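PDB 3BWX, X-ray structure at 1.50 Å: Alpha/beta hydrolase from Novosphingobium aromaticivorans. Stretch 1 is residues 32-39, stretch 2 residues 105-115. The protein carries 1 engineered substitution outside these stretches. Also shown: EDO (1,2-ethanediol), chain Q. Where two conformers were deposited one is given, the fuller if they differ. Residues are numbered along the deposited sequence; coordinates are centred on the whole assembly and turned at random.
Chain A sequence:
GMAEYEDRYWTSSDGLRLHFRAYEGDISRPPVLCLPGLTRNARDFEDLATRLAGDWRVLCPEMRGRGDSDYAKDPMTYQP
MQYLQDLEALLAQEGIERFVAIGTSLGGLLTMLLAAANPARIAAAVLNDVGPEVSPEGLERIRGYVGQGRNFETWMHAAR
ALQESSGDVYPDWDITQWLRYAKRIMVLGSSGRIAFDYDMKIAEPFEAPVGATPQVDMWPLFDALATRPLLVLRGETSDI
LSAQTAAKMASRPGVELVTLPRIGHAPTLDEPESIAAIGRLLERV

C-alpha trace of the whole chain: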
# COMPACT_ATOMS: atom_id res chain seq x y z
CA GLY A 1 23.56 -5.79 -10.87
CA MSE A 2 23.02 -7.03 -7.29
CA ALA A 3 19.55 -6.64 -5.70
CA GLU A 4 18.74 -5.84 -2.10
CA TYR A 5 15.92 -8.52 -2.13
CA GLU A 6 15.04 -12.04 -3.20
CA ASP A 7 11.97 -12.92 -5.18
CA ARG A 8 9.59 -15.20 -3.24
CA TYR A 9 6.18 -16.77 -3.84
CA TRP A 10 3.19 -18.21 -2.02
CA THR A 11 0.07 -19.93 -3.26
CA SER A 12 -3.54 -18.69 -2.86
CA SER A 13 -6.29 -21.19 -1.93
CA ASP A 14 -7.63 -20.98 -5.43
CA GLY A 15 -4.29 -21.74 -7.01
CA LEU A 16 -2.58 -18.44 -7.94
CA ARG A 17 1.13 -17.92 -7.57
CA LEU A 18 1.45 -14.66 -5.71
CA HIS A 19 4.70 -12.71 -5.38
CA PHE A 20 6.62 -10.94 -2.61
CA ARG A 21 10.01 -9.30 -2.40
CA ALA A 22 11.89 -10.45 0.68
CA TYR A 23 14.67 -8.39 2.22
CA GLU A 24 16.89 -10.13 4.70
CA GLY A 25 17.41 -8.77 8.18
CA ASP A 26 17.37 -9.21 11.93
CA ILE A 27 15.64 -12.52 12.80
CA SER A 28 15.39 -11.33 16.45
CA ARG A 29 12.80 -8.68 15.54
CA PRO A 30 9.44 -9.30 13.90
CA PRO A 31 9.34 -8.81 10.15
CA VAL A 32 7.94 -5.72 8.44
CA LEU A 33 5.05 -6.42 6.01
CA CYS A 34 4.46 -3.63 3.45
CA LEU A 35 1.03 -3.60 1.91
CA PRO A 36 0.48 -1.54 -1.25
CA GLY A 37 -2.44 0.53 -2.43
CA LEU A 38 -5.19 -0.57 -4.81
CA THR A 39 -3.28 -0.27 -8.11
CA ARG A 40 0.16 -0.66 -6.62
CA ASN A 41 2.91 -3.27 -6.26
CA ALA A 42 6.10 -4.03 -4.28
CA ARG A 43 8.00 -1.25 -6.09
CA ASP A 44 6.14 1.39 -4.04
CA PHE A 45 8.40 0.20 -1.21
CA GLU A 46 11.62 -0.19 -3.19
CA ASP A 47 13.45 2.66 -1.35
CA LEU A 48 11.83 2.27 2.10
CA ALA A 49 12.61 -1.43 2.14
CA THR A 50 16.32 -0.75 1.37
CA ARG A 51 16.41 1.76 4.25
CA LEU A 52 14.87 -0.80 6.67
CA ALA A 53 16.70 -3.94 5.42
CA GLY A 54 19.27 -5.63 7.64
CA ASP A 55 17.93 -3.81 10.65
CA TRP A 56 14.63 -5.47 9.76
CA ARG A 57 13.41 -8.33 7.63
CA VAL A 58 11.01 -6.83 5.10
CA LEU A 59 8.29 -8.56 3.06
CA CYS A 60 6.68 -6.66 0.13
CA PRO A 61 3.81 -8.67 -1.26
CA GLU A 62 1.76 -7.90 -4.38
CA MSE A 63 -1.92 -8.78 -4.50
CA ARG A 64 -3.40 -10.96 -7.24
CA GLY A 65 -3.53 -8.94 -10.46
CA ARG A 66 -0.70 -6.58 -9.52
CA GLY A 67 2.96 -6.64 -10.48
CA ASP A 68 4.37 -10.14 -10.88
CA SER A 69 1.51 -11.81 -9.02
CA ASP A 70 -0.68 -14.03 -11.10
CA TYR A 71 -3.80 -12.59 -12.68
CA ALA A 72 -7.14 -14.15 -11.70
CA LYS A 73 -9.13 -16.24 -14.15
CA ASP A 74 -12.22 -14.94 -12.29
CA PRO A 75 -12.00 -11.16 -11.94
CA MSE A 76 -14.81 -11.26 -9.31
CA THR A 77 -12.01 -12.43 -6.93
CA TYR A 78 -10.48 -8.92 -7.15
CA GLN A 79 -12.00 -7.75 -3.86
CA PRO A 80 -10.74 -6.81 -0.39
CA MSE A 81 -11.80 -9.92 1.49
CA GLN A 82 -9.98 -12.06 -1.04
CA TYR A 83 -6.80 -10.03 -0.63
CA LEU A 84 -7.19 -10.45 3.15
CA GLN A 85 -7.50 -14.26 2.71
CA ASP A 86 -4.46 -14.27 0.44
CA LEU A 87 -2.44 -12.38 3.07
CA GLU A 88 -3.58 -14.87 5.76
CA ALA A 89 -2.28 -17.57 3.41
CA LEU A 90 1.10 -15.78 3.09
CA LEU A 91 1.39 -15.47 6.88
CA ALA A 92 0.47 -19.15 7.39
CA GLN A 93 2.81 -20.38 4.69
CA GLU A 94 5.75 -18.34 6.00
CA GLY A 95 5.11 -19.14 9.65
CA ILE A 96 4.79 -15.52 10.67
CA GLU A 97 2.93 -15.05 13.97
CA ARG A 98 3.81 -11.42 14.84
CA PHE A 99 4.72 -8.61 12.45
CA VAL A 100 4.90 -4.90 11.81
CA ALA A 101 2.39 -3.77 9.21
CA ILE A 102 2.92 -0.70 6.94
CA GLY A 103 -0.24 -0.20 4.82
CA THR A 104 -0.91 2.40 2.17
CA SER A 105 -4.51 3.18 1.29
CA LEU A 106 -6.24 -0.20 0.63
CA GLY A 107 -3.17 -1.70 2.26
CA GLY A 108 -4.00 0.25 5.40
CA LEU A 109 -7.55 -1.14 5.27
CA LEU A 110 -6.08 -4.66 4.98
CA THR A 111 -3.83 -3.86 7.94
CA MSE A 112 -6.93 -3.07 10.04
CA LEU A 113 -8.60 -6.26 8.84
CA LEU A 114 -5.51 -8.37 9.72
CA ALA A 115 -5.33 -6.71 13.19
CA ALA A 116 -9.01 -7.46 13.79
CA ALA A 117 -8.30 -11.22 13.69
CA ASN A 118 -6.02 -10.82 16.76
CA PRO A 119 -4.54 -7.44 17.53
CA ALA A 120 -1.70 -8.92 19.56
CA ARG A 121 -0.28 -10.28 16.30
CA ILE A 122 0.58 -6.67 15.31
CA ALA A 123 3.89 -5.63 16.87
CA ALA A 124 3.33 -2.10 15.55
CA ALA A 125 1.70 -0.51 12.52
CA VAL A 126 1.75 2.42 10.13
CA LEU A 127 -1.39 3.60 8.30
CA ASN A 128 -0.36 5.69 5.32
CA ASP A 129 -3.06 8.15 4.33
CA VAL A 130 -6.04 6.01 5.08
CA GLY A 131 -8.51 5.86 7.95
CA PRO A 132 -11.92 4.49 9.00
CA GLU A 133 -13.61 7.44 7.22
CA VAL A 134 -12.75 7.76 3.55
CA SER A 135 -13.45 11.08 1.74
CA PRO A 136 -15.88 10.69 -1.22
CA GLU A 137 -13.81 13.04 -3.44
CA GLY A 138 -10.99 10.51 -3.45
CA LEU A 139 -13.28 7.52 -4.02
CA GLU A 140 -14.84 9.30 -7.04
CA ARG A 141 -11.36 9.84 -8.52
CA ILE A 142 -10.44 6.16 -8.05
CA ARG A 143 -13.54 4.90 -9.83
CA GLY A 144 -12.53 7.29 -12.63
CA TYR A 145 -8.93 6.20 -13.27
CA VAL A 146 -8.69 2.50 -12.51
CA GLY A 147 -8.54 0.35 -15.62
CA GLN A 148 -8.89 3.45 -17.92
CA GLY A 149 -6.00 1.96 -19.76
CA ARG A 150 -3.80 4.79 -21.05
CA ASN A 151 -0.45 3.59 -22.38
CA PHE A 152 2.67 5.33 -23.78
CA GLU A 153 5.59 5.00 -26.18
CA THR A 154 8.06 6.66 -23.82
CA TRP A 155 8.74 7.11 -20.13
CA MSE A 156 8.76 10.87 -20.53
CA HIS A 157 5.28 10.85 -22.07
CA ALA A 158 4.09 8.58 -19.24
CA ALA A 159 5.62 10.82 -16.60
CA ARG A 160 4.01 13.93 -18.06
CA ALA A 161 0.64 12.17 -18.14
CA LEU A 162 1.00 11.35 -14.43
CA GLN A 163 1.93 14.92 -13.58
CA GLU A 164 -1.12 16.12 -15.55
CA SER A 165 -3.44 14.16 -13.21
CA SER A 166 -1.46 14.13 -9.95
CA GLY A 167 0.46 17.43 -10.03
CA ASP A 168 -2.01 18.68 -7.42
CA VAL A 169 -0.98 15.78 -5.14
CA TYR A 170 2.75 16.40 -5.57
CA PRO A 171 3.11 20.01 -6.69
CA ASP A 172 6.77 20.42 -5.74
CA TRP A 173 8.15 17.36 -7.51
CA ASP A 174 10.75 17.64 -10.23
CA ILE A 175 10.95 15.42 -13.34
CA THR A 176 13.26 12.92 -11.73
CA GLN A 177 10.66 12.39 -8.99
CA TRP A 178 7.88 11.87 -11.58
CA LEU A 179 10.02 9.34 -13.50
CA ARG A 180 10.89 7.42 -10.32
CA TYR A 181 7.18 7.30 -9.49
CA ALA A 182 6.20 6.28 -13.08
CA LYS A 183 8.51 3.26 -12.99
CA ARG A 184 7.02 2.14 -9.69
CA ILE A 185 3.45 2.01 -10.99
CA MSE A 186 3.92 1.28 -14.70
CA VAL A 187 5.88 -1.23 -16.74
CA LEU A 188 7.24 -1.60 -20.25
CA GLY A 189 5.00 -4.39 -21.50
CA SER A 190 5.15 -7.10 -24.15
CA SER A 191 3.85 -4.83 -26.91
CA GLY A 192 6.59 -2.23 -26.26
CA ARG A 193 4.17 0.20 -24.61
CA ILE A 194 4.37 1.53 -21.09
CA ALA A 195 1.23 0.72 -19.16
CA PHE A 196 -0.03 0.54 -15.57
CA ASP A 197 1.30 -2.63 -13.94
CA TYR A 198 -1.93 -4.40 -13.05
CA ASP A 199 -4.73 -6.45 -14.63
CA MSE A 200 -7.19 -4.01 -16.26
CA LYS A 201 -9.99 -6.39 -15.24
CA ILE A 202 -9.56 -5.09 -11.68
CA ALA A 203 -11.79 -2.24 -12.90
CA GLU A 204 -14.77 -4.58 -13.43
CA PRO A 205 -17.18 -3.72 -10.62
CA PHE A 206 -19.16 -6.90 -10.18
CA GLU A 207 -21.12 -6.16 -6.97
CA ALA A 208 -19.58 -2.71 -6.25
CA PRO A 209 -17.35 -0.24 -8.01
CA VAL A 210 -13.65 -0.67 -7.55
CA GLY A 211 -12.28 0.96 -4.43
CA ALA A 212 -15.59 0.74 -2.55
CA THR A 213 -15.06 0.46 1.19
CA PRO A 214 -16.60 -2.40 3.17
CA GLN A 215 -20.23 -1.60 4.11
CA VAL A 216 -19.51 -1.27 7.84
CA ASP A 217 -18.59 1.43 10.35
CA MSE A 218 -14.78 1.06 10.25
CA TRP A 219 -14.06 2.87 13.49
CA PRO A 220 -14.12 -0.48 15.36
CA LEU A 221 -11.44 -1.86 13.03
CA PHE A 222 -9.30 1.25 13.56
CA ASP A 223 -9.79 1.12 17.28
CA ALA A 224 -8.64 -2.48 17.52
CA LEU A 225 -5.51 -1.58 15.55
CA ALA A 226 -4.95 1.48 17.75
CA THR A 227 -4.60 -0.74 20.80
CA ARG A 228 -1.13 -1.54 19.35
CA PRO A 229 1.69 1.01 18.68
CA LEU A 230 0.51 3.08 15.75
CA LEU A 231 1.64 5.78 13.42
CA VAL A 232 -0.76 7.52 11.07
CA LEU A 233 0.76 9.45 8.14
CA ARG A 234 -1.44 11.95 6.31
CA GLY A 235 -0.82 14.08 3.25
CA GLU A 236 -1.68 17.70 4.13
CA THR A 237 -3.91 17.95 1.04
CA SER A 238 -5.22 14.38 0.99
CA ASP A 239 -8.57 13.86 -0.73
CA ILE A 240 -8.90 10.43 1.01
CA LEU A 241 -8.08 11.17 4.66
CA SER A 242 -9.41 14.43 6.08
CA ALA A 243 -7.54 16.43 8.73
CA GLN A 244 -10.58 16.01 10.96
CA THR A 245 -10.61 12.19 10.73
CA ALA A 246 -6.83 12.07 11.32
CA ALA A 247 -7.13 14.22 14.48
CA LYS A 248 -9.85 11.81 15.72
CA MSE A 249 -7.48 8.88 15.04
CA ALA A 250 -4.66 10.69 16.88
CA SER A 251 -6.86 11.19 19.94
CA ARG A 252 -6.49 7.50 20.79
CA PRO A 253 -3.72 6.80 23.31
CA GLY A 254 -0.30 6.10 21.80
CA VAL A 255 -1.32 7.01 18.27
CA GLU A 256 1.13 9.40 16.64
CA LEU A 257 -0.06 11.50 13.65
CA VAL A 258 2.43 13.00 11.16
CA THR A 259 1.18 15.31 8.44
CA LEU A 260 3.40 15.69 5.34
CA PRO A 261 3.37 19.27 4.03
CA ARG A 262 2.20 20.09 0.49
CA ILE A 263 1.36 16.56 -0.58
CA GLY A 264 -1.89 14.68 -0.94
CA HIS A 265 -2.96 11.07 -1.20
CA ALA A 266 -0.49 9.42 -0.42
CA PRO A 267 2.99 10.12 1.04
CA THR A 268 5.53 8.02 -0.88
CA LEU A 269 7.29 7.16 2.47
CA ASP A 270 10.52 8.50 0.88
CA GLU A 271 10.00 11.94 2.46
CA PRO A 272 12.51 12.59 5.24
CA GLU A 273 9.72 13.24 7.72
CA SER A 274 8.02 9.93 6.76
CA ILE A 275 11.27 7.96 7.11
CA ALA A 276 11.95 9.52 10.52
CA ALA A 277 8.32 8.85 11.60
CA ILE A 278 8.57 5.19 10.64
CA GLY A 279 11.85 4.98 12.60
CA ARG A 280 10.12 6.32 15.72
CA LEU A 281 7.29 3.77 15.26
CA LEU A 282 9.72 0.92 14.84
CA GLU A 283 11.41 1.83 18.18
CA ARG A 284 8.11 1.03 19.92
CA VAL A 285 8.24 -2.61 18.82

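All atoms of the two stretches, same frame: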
# COMPACT_ATOMS: atom_id res chain seq x y z
N VAL A 32 8.75 -6.85 8.87
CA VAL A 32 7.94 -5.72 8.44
C VAL A 32 7.20 -6.09 7.15
O VAL A 32 7.83 -6.40 6.15
CB VAL A 32 8.79 -4.47 8.21
CG1 VAL A 32 7.90 -3.31 7.77
CG2 VAL A 32 9.55 -4.08 9.50
N LEU A 33 5.86 -6.08 7.18
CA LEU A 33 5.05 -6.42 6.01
C LEU A 33 4.49 -5.14 5.39
O LEU A 33 3.82 -4.36 6.09
CB LEU A 33 3.88 -7.31 6.44
CG LEU A 33 2.80 -7.79 5.48
CD1 LEU A 33 3.37 -8.83 4.55
CD2 LEU A 33 1.61 -8.42 6.23
N CYS A 34 4.83 -4.87 4.13
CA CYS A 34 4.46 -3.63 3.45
C CYS A 34 3.35 -3.93 2.47
O CYS A 34 3.57 -4.71 1.54
CB CYS A 34 5.66 -3.07 2.74
SG CYS A 34 7.02 -2.56 3.82
N LEU A 35 2.20 -3.32 2.66
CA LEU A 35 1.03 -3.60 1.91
C LEU A 35 0.68 -2.43 1.00
O LEU A 35 0.42 -1.32 1.49
CB LEU A 35 -0.12 -3.96 2.84
CG LEU A 35 0.15 -5.16 3.76
CD1 LEU A 35 -1.11 -5.36 4.62
CD2 LEU A 35 0.59 -6.39 2.96
N PRO A 36 0.71 -2.64 -0.32
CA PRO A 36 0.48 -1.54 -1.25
C PRO A 36 -0.98 -1.13 -1.40
O PRO A 36 -1.89 -1.82 -0.96
CB PRO A 36 0.96 -2.08 -2.61
CG PRO A 36 1.54 -3.39 -2.36
CD PRO A 36 1.05 -3.89 -1.04
N GLY A 37 -1.15 0.02 -2.05
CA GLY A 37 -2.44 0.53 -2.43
C GLY A 37 -3.07 -0.24 -3.58
O GLY A 37 -2.50 -1.15 -4.17
N LEU A 38 -4.30 0.16 -3.91
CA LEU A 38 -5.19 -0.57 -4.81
C LEU A 38 -4.54 -0.98 -6.10
O LEU A 38 -4.70 -2.10 -6.51
CB LEU A 38 -6.45 0.29 -5.06
CG LEU A 38 -7.54 -0.24 -6.00
CD1 LEU A 38 -8.27 -1.40 -5.38
CD2 LEU A 38 -8.53 0.93 -6.33
N THR A 39 -3.89 -0.05 -6.79
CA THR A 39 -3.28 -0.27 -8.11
C THR A 39 -1.77 -0.51 -8.05
O THR A 39 -1.10 -0.47 -9.10
CB THR A 39 -3.57 0.90 -9.08
OG1 THR A 39 -3.03 2.10 -8.52
CG2 THR A 39 -5.05 1.05 -9.32
N SER A 105 -3.18 3.18 1.92
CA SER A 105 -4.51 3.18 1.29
C SER A 105 -5.23 1.84 1.53
O SER A 105 -5.43 1.44 2.67
CB SER A 105 -4.36 3.53 -0.20
OG SER A 105 -3.53 4.67 -0.33
N LEU A 106 -5.62 1.13 0.46
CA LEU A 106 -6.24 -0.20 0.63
C LEU A 106 -5.37 -1.12 1.50
O LEU A 106 -5.85 -1.89 2.32
CB LEU A 106 -6.54 -0.89 -0.70
CG LEU A 106 -7.21 -2.28 -0.60
CD1 LEU A 106 -8.44 -2.30 0.33
CD2 LEU A 106 -7.56 -2.71 -2.05
N GLY A 107 -4.07 -0.99 1.36
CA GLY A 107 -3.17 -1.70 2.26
C GLY A 107 -3.34 -1.38 3.73
O GLY A 107 -3.15 -2.23 4.56
N GLY A 108 -3.69 -0.14 4.04
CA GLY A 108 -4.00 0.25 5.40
C GLY A 108 -5.32 -0.39 5.84
O GLY A 108 -5.44 -0.81 6.99
N LEU A 109 -6.33 -0.41 4.97
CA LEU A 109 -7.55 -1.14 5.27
C LEU A 109 -7.27 -2.62 5.58
O LEU A 109 -7.78 -3.21 6.52
CB LEU A 109 -8.58 -1.02 4.14
CG LEU A 109 -9.80 -1.95 4.19
N LEU A 110 -6.43 -3.24 4.77
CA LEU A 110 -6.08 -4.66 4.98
C LEU A 110 -5.33 -4.84 6.30
O LEU A 110 -5.45 -5.86 7.00
CB LEU A 110 -5.23 -5.14 3.80
CG LEU A 110 -6.07 -5.30 2.51
CD1 LEU A 110 -5.22 -5.68 1.28
CD2 LEU A 110 -7.22 -6.29 2.69
N THR A 111 -4.53 -3.84 6.66
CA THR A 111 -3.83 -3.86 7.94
C THR A 111 -4.84 -3.85 9.12
O THR A 111 -4.72 -4.63 10.06
CB THR A 111 -2.88 -2.66 8.06
OG1 THR A 111 -1.83 -2.77 7.11
CG2 THR A 111 -2.26 -2.59 9.48
N MSE A 112 -5.87 -3.04 9.02
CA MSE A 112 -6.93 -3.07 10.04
C MSE A 112 -7.66 -4.40 10.12
O MSE A 112 -7.88 -4.95 11.20
CB MSE A 112 -7.90 -1.91 9.83
CG MSE A 112 -7.29 -0.55 10.02
SE MSE A 112 -8.60 0.93 9.72
CE MSE A 112 -7.66 1.99 8.43
N LEU A 113 -7.91 -5.00 8.94
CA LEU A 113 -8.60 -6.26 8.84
C LEU A 113 -7.74 -7.41 9.42
O LEU A 113 -8.22 -8.27 10.16
CB LEU A 113 -9.01 -6.49 7.38
CG LEU A 113 -10.20 -5.61 6.98
CD1 LEU A 113 -10.30 -5.65 5.46
CD2 LEU A 113 -11.52 -6.05 7.71
N LEU A 114 -6.44 -7.38 9.13
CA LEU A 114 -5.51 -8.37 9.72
C LEU A 114 -5.47 -8.20 11.24
O LEU A 114 -5.48 -9.21 11.97
CB LEU A 114 -4.11 -8.21 9.18
CG LEU A 114 -3.90 -8.69 7.77
CD1 LEU A 114 -2.55 -8.19 7.23
CD2 LEU A 114 -4.01 -10.21 7.65
N ALA A 115 -5.40 -6.96 11.75
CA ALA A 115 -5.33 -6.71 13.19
C ALA A 115 -6.58 -7.23 13.88
O ALA A 115 -6.49 -7.82 14.95
CB ALA A 115 -5.13 -5.20 13.46
C1 EDO Q . -4.35 -4.31 -3.69
O1 EDO Q . -3.01 -3.93 -4.07
C2 EDO Q . -4.48 -4.12 -2.17
O2 EDO Q . -4.40 -2.72 -1.83
O HOH W 1 -6.03 2.10 -2.42

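Strand 32-35 and the loop after it pack against helix 106-115 in an alpha/beta hydrolase. The two axes come within 8.3 Å, their N-to-C directions 131° apart, and the contact buries 330 Å² summed over both sides. The strand alternates, so Leu33 and Leu35 point their CA-to-CB bonds toward the helix while Cys34 points away. Leu35 (chi1 m, chi2 t) has the largest area covered by the helix. Its CD1 touches three helix residues, lying 4.2 Å from Leu110 CB, 3.7 Å from Thr111 OG1 and 4.1 Å from Leu114 CD1. Leu110 and Leu114, one helical turn apart and both m,t, point toward the strand, and both touch Leu35 CD1. Leu33 (t,p) adds a smaller contact, with Leu33 CD2 4.3 Å from Leu114 CD1. Beyond the strand, Leu38 and Leu106, both t,p, form a second apolar contact: Leu38 CD1 meets Leu106 CD2 at 3.6 Å, although the CA-to-CB bond of Leu38 points sideways. In the backbone packing, Leu35 and Gly107 bring their CA atoms to 4.6 Å, and Leu35 O lies 3.7 Å from Gly107 CA. Glycine suits this place because an ideal CB on Gly107 would point toward the strand and clash with Leu35 O at 2.2 Å and Pro36 O at 2.9 Å. Pro36 O also approaches Gly107 N, at 3.3 Å. At Gly108 a CB would point away from the strand, and the residue makes no contact with it. Gly37 CA packs 4.2 Å from Ser105 CB; here an added CB would have room, so this contact does not itself demand glycine. Among polar contacts, no clear direct hydrogen bond joins the stretches, but water 1 bridges them, accepting from Leu38 N at 3.0 Å and from Leu106 N at 3.1 Å. It thereby satisfies a loop amide and an amide in the first turn of the helix. Within the helix, Thr111 (chi1 m) turns its hydroxyl back to the backbone, Thr111 OG1 donating to Gly107 O at 2.9 Å, so this polar group is satisfied beside Leu35 CD1. The bound 1,2-ethanediol, probably from the crystallisation liquor, donates from EDO O2 to Pro36 O and from EDO O1 to Gly37 O, each at 2.8 Å. It also touches the helix, with EDO O2 3.0 Å from Leu106 CB and EDO C2 3.9 Å from Leu110 CD1, so it contacts both stretches.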